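Local coordinates for aldolase (Klebsiella pneumoniae, PDB 6VOQ), which belongs to the class II aldolase and adducin family and binds a zinc ion through a glutamate and three histidines, at residues 154-159 against 164-169; 89-94 against 171-176. All coordinates share one frame; numbering follows the deposited sequence.

Interaction 1 of 2, residues 154-159 against 164-169; sequences NAFLLA and VVTGSS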
ATOM      1  N   ASN A 154       6.138  -6.319  27.039  1.00 26.33           N
ATOM      2  CA  ASN A 154       6.927  -6.781  25.909  1.00 29.06           C
ATOM      3  C   ASN A 154       6.958  -5.798  24.750  1.00 34.27           C
ATOM      4  O   ASN A 154       7.702  -6.023  23.789  1.00 32.84           O
ATOM      5  CB  ASN A 154       6.394  -8.125  25.434  1.00 32.66           C
ATOM      6  CG  ASN A 154       6.293  -9.110  26.561  1.00 39.26           C
ATOM      7  OD1 ASN A 154       7.202  -9.208  27.388  1.00 35.91           O
ATOM      8  ND2 ASN A 154       5.187  -9.833  26.621  1.00 40.62           N
ATOM      9  N   ALA A 155       6.180  -4.724  24.817  1.00 22.96           N
ATOM     10  CA  ALA A 155       6.196  -3.685  23.804  1.00 22.26           C
ATOM     11  C   ALA A 155       5.792  -2.378  24.470  1.00 32.35           C
ATOM     12  O   ALA A 155       5.214  -2.367  25.558  1.00 35.80           O
ATOM     13  CB  ALA A 155       5.271  -4.026  22.632  1.00 22.94           C
ATOM     14  N   PHE A 156       6.129  -1.268  23.819  1.00 30.43           N
ATOM     15  CA  PHE A 156       5.995   0.057  24.407  1.00 26.98           C
ATOM     16  C   PHE A 156       5.665   1.057  23.315  1.00 30.33           C
ATOM     17  O   PHE A 156       6.221   0.990  22.215  1.00 27.78           O
ATOM     18  CB  PHE A 156       7.284   0.513  25.118  1.00 28.86           C
ATOM     19  CG  PHE A 156       8.006  -0.580  25.839  1.00 31.25           C
ATOM     20  CD1 PHE A 156       7.661  -0.908  27.136  1.00 26.56           C
ATOM     21  CD2 PHE A 156       9.046  -1.268  25.228  1.00 30.00           C
ATOM     22  CE1 PHE A 156       8.326  -1.912  27.813  1.00 34.87           C
ATOM     23  CE2 PHE A 156       9.707  -2.273  25.894  1.00 33.16           C
ATOM     24  CZ  PHE A 156       9.348  -2.597  27.189  1.00 35.39           C
ATOM     25  N   LEU A 157       4.783   1.997  23.622  1.00 24.80           N
ATOM     26  CA  LEU A 157       4.443   3.051  22.675  1.00 26.99           C
ATOM     27  C   LEU A 157       5.039   4.349  23.197  1.00 29.01           C
ATOM     28  O   LEU A 157       4.622   4.848  24.251  1.00 28.61           O
ATOM     29  CB  LEU A 157       2.937   3.153  22.478  1.00 22.36           C
ATOM     30  CG  LEU A 157       2.425   4.035  21.338  1.00 29.22           C
ATOM     31  CD1 LEU A 157       3.005   3.611  20.009  1.00 26.01           C
ATOM     32  CD2 LEU A 157       0.913   3.986  21.276  1.00 24.88           C
ATOM     33  N   LEU A 158       6.032   4.870  22.473  1.00 20.90           N
ATOM     34  CA  LEU A 158       6.596   6.184  22.757  1.00 27.38           C
ATOM     35  C   LEU A 158       5.678   7.247  22.169  1.00 27.85           C
ATOM     36  O   LEU A 158       5.494   7.306  20.950  1.00 33.59           O
ATOM     37  CB  LEU A 158       7.996   6.314  22.165  1.00 29.09           C
ATOM     38  CG  LEU A 158       9.025   5.235  22.472  1.00 27.93           C
ATOM     39  CD1 LEU A 158      10.348   5.655  21.860  1.00 30.32           C
ATOM     40  CD2 LEU A 158       9.180   5.027  23.959  1.00 24.79           C
ATOM     41  N   ALA A 159       5.080   8.059  23.034  1.00 32.37           N
ATOM     42  CA  ALA A 159       4.132   9.064  22.580  1.00 32.06           C
ATOM     43  C   ALA A 159       4.788   9.991  21.564  1.00 22.90           C
ATOM     44  O   ALA A 159       5.975  10.303  21.669  1.00 24.65           O
ATOM     45  CB  ALA A 159       3.606   9.859  23.773  1.00 23.44           C
ATOM     46  N   VAL A 164       8.104   0.420  20.193  1.00 24.34           N
ATOM     47  CA  VAL A 164       9.320  -0.308  20.522  1.00 25.77           C
ATOM     48  C   VAL A 164       8.854  -1.694  20.946  1.00 32.72           C
ATOM     49  O   VAL A 164       8.131  -1.825  21.942  1.00 31.08           O
ATOM     50  CB  VAL A 164      10.121   0.371  21.643  1.00 22.24           C
ATOM     51  CG1 VAL A 164      11.297  -0.515  22.070  1.00 20.82           C
ATOM     52  CG2 VAL A 164      10.604   1.741  21.197  1.00 20.84           C
ATOM     53  N   VAL A 165       9.243  -2.725  20.192  1.00 29.26           N
ATOM     54  CA  VAL A 165       8.651  -4.056  20.320  1.00 25.08           C
ATOM     55  C   VAL A 165       9.746  -5.090  20.553  1.00 28.96           C
ATOM     56  O   VAL A 165      10.700  -5.178  19.765  1.00 25.83           O
ATOM     57  CB  VAL A 165       7.820  -4.403  19.075  1.00 22.89           C
ATOM     58  CG1 VAL A 165       7.050  -5.680  19.285  1.00 25.67           C
ATOM     59  CG2 VAL A 165       6.876  -3.237  18.745  1.00 22.83           C
ATOM     60  N   THR A 166       9.599  -5.886  21.617  1.00 22.22           N
ATOM     61  CA  THR A 166      10.576  -6.923  21.935  1.00 29.63           C
ATOM     62  C   THR A 166      10.119  -8.279  21.413  1.00 29.27           C
ATOM     63  O   THR A 166       8.978  -8.470  20.987  1.00 25.83           O
ATOM     64  CB  THR A 166      10.836  -7.038  23.442  1.00 29.18           C
ATOM     65  OG1 THR A 166       9.755  -7.749  24.054  1.00 28.58           O
ATOM     66  CG2 THR A 166      10.999  -5.664  24.093  1.00 25.77           C
ATOM     67  N   GLY A 167      11.042  -9.228  21.454  1.00 31.07           N
ATOM     68  CA  GLY A 167      10.744 -10.586  21.056  1.00 25.33           C
ATOM     69  C   GLY A 167      11.863 -11.515  21.462  1.00 32.97           C
ATOM     70  O   GLY A 167      12.951 -11.076  21.856  1.00 33.45           O
ATOM     71  N   SER A 168      11.578 -12.816  21.362  1.00 34.82           N
ATOM     72  CA  SER A 168      12.562 -13.849  21.669  1.00 37.46           C
ATOM     73  C   SER A 168      13.543 -14.069  20.529  1.00 36.02           C
ATOM     74  O   SER A 168      14.512 -14.815  20.701  1.00 40.60           O
ATOM     75  CB  SER A 168      11.858 -15.167  22.002  1.00 37.64           C
ATOM     76  OG  SER A 168      10.985 -15.558  20.952  1.00 42.89           O
ATOM     77  N   SER A 169      13.289 -13.459  19.375  1.00 34.93           N
ATOM     78  CA  SER A 169      14.212 -13.415  18.254  1.00 33.27           C
ATOM     79  C   SER A 169      13.860 -12.183  17.433  1.00 37.61           C
ATOM     80  O   SER A 169      12.861 -11.510  17.701  1.00 44.64           O
ATOM     81  CB  SER A 169      14.132 -14.698  17.422  1.00 32.78           C
ATOM     82  OG  SER A 169      12.930 -14.746  16.678  1.00 38.82           O
TER
HETATM   83  O   HOH W   1       6.310  -8.057  21.949  1.00 52.94           O
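Thr166 grips the backbone carbonyl of Asn154 with two donors. Its amide N reaches Asn154 O at 2.9 Å, almost in line with the C=O bond, while its hydroxyl OG1 donates to the same Asn154 O at 2.7 Å, approaching at 120° and tilted slightly out of the carbonyl plane. A chi1 of 78° sets OG1 between the backbone N and the carbonyl carbon of Thr166, which turns the hydroxyl onto this acceptor and leaves CG2 for the Phe156 ring, 4.1 Å from CE2. A water bridges Asn154 O and Thr166 O. Further along the antiparallel hairpin, Phe156 and Val164 form a hydrogen-bonded pair joined by both amides, and Ala155 and Val165 a non-hydrogen-bonded one. Phe156, its CG anti to the carbonyl carbon (chi1 -37°), sends its ring obliquely across the Val164 side chain, CD2 lying 4.0 Å from Val164 CG1. The other branch, Val164 CG2, meets Leu158 CD1 at 4.0 Å, so one valine serves two side chains. Phe156, Leu158, Val164 and Thr166 pack on helix 76-83, and Phe156 also on helix 140-149; Ala155 and Val165 occupy the other sheet face, packed against helix 170-190. Backbone bonds extend the sheet from Val165 to Val93 and from Leu157 to Val132.

Interaction 2 of 2, residues 89-94 against 171-176; sequences CKAIVH and REATNN. With ZN (zinc ion), chain B.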
ATOM      1  N   CYS A  89      14.153 -10.692  26.653  1.00 30.69           N
ATOM      2  CA  CYS A  89      14.190  -9.893  25.436  1.00 36.02           C
ATOM      3  C   CYS A  89      15.485 -10.187  24.690  1.00 34.62           C
ATOM      4  O   CYS A  89      16.570  -9.893  25.189  1.00 32.88           O
ATOM      5  CB  CYS A  89      14.071  -8.413  25.785  1.00 31.26           C
ATOM      6  SG  CYS A  89      14.281  -7.331  24.378  1.00 38.99           S
ATOM      7  N   LYS A  90      15.371 -10.774  23.499  1.00 29.50           N
ATOM      8  CA  LYS A  90      16.527 -11.113  22.686  1.00 29.95           C
ATOM      9  C   LYS A  90      16.646 -10.265  21.430  1.00 33.05           C
ATOM     10  O   LYS A  90      17.656 -10.375  20.722  1.00 42.62           O
ATOM     11  CB  LYS A  90      16.481 -12.597  22.287  1.00 36.08           C
ATOM     12  CG  LYS A  90      16.284 -13.556  23.448  1.00 38.78           C
ATOM     13  CD  LYS A  90      17.439 -13.481  24.435  1.00 46.69           C
ATOM     14  CE  LYS A  90      17.272 -14.499  25.557  1.00 55.58           C
ATOM     15  NZ  LYS A  90      18.422 -14.514  26.515  1.00 64.75           N
ATOM     16  N   ALA A  91      15.650  -9.435  21.138  1.00 27.71           N
ATOM     17  CA  ALA A  91      15.616  -8.638  19.925  1.00 29.26           C
ATOM     18  C   ALA A  91      14.554  -7.571  20.093  1.00 32.25           C
ATOM     19  O   ALA A  91      13.521  -7.796  20.732  1.00 34.05           O
ATOM     20  CB  ALA A  91      15.330  -9.482  18.679  1.00 27.09           C
ATOM     21  N   ILE A  92      14.829  -6.408  19.508  1.00 25.18           N
ATOM     22  CA  ILE A  92      13.967  -5.244  19.598  1.00 24.29           C
ATOM     23  C   ILE A  92      13.793  -4.675  18.203  1.00 26.52           C
ATOM     24  O   ILE A  92      14.774  -4.501  17.470  1.00 29.48           O
ATOM     25  CB  ILE A  92      14.532  -4.167  20.542  1.00 28.59           C
ATOM     26  CG1 ILE A  92      14.494  -4.634  21.988  1.00 24.87           C
ATOM     27  CG2 ILE A  92      13.741  -2.876  20.409  1.00 25.85           C
ATOM     28  CD1 ILE A  92      14.961  -3.549  22.946  1.00 27.07           C
ATOM     29  N   VAL A  93      12.548  -4.391  17.842  1.00 29.05           N
ATOM     30  CA  VAL A  93      12.206  -3.724  16.598  1.00 23.34           C
ATOM     31  C   VAL A  93      11.632  -2.370  16.973  1.00 23.60           C
ATOM     32  O   VAL A  93      10.661  -2.287  17.732  1.00 29.86           O
ATOM     33  CB  VAL A  93      11.210  -4.550  15.771  1.00 26.17           C
ATOM     34  CG1 VAL A  93      10.538  -3.695  14.686  1.00 23.86           C
ATOM     35  CG2 VAL A  93      11.920  -5.735  15.156  1.00 31.05           C
ATOM     36  N   HIS A  94      12.261  -1.309  16.494  1.00 26.02           N
ATOM     37  CA  HIS A  94      11.729   0.031  16.662  1.00 23.56           C
ATOM     38  C   HIS A  94      11.422   0.604  15.289  1.00 30.90           C
ATOM     39  O   HIS A  94      12.300   0.661  14.424  1.00 37.15           O
ATOM     40  CB  HIS A  94      12.697   0.940  17.400  1.00 24.41           C
ATOM     41  CG  HIS A  94      12.274   2.374  17.381  1.00 34.74           C
ATOM     42  ND1 HIS A  94      11.053   2.792  17.870  1.00 35.59           N
ATOM     43  CD2 HIS A  94      12.886   3.480  16.901  1.00 33.38           C
ATOM     44  CE1 HIS A  94      10.944   4.098  17.713  1.00 30.54           C
ATOM     45  NE2 HIS A  94      12.041   4.540  17.126  1.00 39.68           N
ATOM     46  N   ARG A 171      12.921 -12.242  14.250  1.00 33.09           N
ATOM     47  CA  ARG A 171      11.720 -12.522  13.472  1.00 38.21           C
ATOM     48  C   ARG A 171      10.474 -12.489  14.348  1.00 39.04           C
ATOM     49  O   ARG A 171       9.410 -12.047  13.904  1.00 44.21           O
ATOM     50  CB  ARG A 171      11.831 -13.869  12.757  1.00 43.78           C
ATOM     51  CG  ARG A 171      10.631 -14.153  11.851  1.00 55.24           C
ATOM     52  CD  ARG A 171      10.971 -15.099  10.712  1.00 79.54           C
ATOM     53  NE  ARG A 171      11.942 -14.541   9.771  1.00 90.16           N
ATOM     54  CZ  ARG A 171      11.654 -13.615   8.860  1.00 89.04           C
ATOM     55  NH1 ARG A 171      10.419 -13.126   8.769  1.00 77.32           N
ATOM     56  NH2 ARG A 171      12.603 -13.175   8.041  1.00 92.33           N
ATOM     57  N   GLU A 172      10.580 -12.961  15.593  1.00 36.87           N
ATOM     58  CA  GLU A 172       9.424 -12.940  16.480  1.00 31.70           C
ATOM     59  C   GLU A 172       9.077 -11.512  16.886  1.00 33.99           C
ATOM     60  O   GLU A 172       7.896 -11.152  16.966  1.00 35.94           O
ATOM     61  CB  GLU A 172       9.691 -13.810  17.705  1.00 53.55           C
ATOM     62  CG  GLU A 172       8.430 -14.370  18.356  1.00 71.71           C
ATOM     63  CD  GLU A 172       8.254 -13.916  19.806  1.00 80.80           C
ATOM     64  OE1 GLU A 172       9.185 -13.297  20.368  1.00 77.89           O
ATOM     65  OE2 GLU A 172       7.177 -14.179  20.384  1.00 86.95           O
ATOM     66  N   ALA A 173      10.092 -10.681  17.131  1.00 28.68           N
ATOM     67  CA  ALA A 173       9.837  -9.274  17.413  1.00 30.92           C
ATOM     68  C   ALA A 173       9.238  -8.577  16.197  1.00 31.92           C
ATOM     69  O   ALA A 173       8.358  -7.718  16.335  1.00 34.27           O
ATOM     70  CB  ALA A 173      11.129  -8.585  17.862  1.00 23.37           C
ATOM     71  N   THR A 174       9.680  -8.953  14.995  1.00 26.74           N
ATOM     72  CA  THR A 174       9.094  -8.381  13.789  1.00 29.03           C
ATOM     73  C   THR A 174       7.644  -8.816  13.622  1.00 33.14           C
ATOM     74  O   THR A 174       6.786  -8.011  13.242  1.00 31.57           O
ATOM     75  CB  THR A 174       9.912  -8.792  12.576  1.00 34.13           C
ATOM     76  OG1 THR A 174      11.277  -8.414  12.791  1.00 36.68           O
ATOM     77  CG2 THR A 174       9.380  -8.118  11.338  1.00 28.78           C
ATOM     78  N   ASN A 175       7.352 -10.087  13.900  1.00 29.26           N
ATOM     79  CA  ASN A 175       5.975 -10.562  13.841  1.00 28.93           C
ATOM     80  C   ASN A 175       5.113  -9.875  14.893  1.00 27.70           C
ATOM     81  O   ASN A 175       3.976  -9.486  14.610  1.00 29.18           O
ATOM     82  CB  ASN A 175       5.926 -12.082  14.018  1.00 33.62           C
ATOM     83  CG  ASN A 175       6.505 -12.837  12.831  1.00 41.68           C
ATOM     84  OD1 ASN A 175       6.742 -12.264  11.764  1.00 45.40           O
ATOM     85  ND2 ASN A 175       6.733 -14.137  13.012  1.00 44.73           N
ATOM     86  N   ASN A 176       5.638  -9.712  16.112  1.00 31.27           N
ATOM     87  CA  ASN A 176       4.923  -8.936  17.127  1.00 34.05           C
ATOM     88  C   ASN A 176       4.658  -7.514  16.659  1.00 31.21           C
ATOM     89  O   ASN A 176       3.563  -6.983  16.862  1.00 31.05           O
ATOM     90  CB  ASN A 176       5.717  -8.901  18.427  1.00 28.17           C
ATOM     91  CG  ASN A 176       5.830 -10.251  19.060  1.00 29.93           C
ATOM     92  OD1 ASN A 176       5.071 -11.162  18.737  1.00 34.26           O
ATOM     93  ND2 ASN A 176       6.772 -10.393  19.979  1.00 31.48           N
TER
HETATM   94 ZN    ZN B 301      12.410   6.599  16.533  1.00 44.91          ZN
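The strand that carries zinc ligand His94 is backed by a helix where Ala91 and Val93 meet Ala173, and Val93 also Thr174. The helix segment 171-176 runs obliquely over strand 91-94, the axes 7.3 Å apart and crossing at -37°. Ala173 sits at the middle of the contact: its CB lies 3.8 Å from Ala91 O and 4.0 Å from Val93 CG2, with Ala91 CB somewhat farther off. Val93 has CG1 anti to its backbone N (chi1 163°), which places the other branch, CG2, beside the helix, 3.6 Å from Thr174 OG1. The two side chains cross at about a right angle, and that hydroxyl is hydrogen-bonded to Leu170 O one turn earlier, so it meets the valine only by packing. Such helix-on-sheet packing belongs to the alpha/beta fold of the class II aldolase and adducin (AraD-like) family. On the opposite sheet face Ile92 packs against helix 76-83. His94 binds the zinc ion through NE2 at 2.2 Å; the other ligands are Glu75, His96 and His161. The second ring nitrogen, ND1, is hydrogen-bonded to Pro163 O, which should fix the rotation of the imidazole. Leu170 and Thr177 of the same helix also touch Val93.

How the interactions relate
The centres of the two contacts lie about 7 Å apart, and both involve the central mixed sheet. Strand 162-167 sits between its hairpin partner 155-158 and strand 91-94; Gly167 O and Lys90 N, 2.9 Å apart, probably form one of the hydrogen bonds that join the two interactions. Along the chain, 89-94 comes first, followed by the hairpin of interaction 1 and then the helix of interaction 2, which starts soon after that hairpin ends. Helix 170-190 thus folds back over three neighbouring strands, touching Ala155, Val165 and Val93. Zinc ligands are held by the same framework: His94 ends one strand, and His161 lies in the hairpin turn.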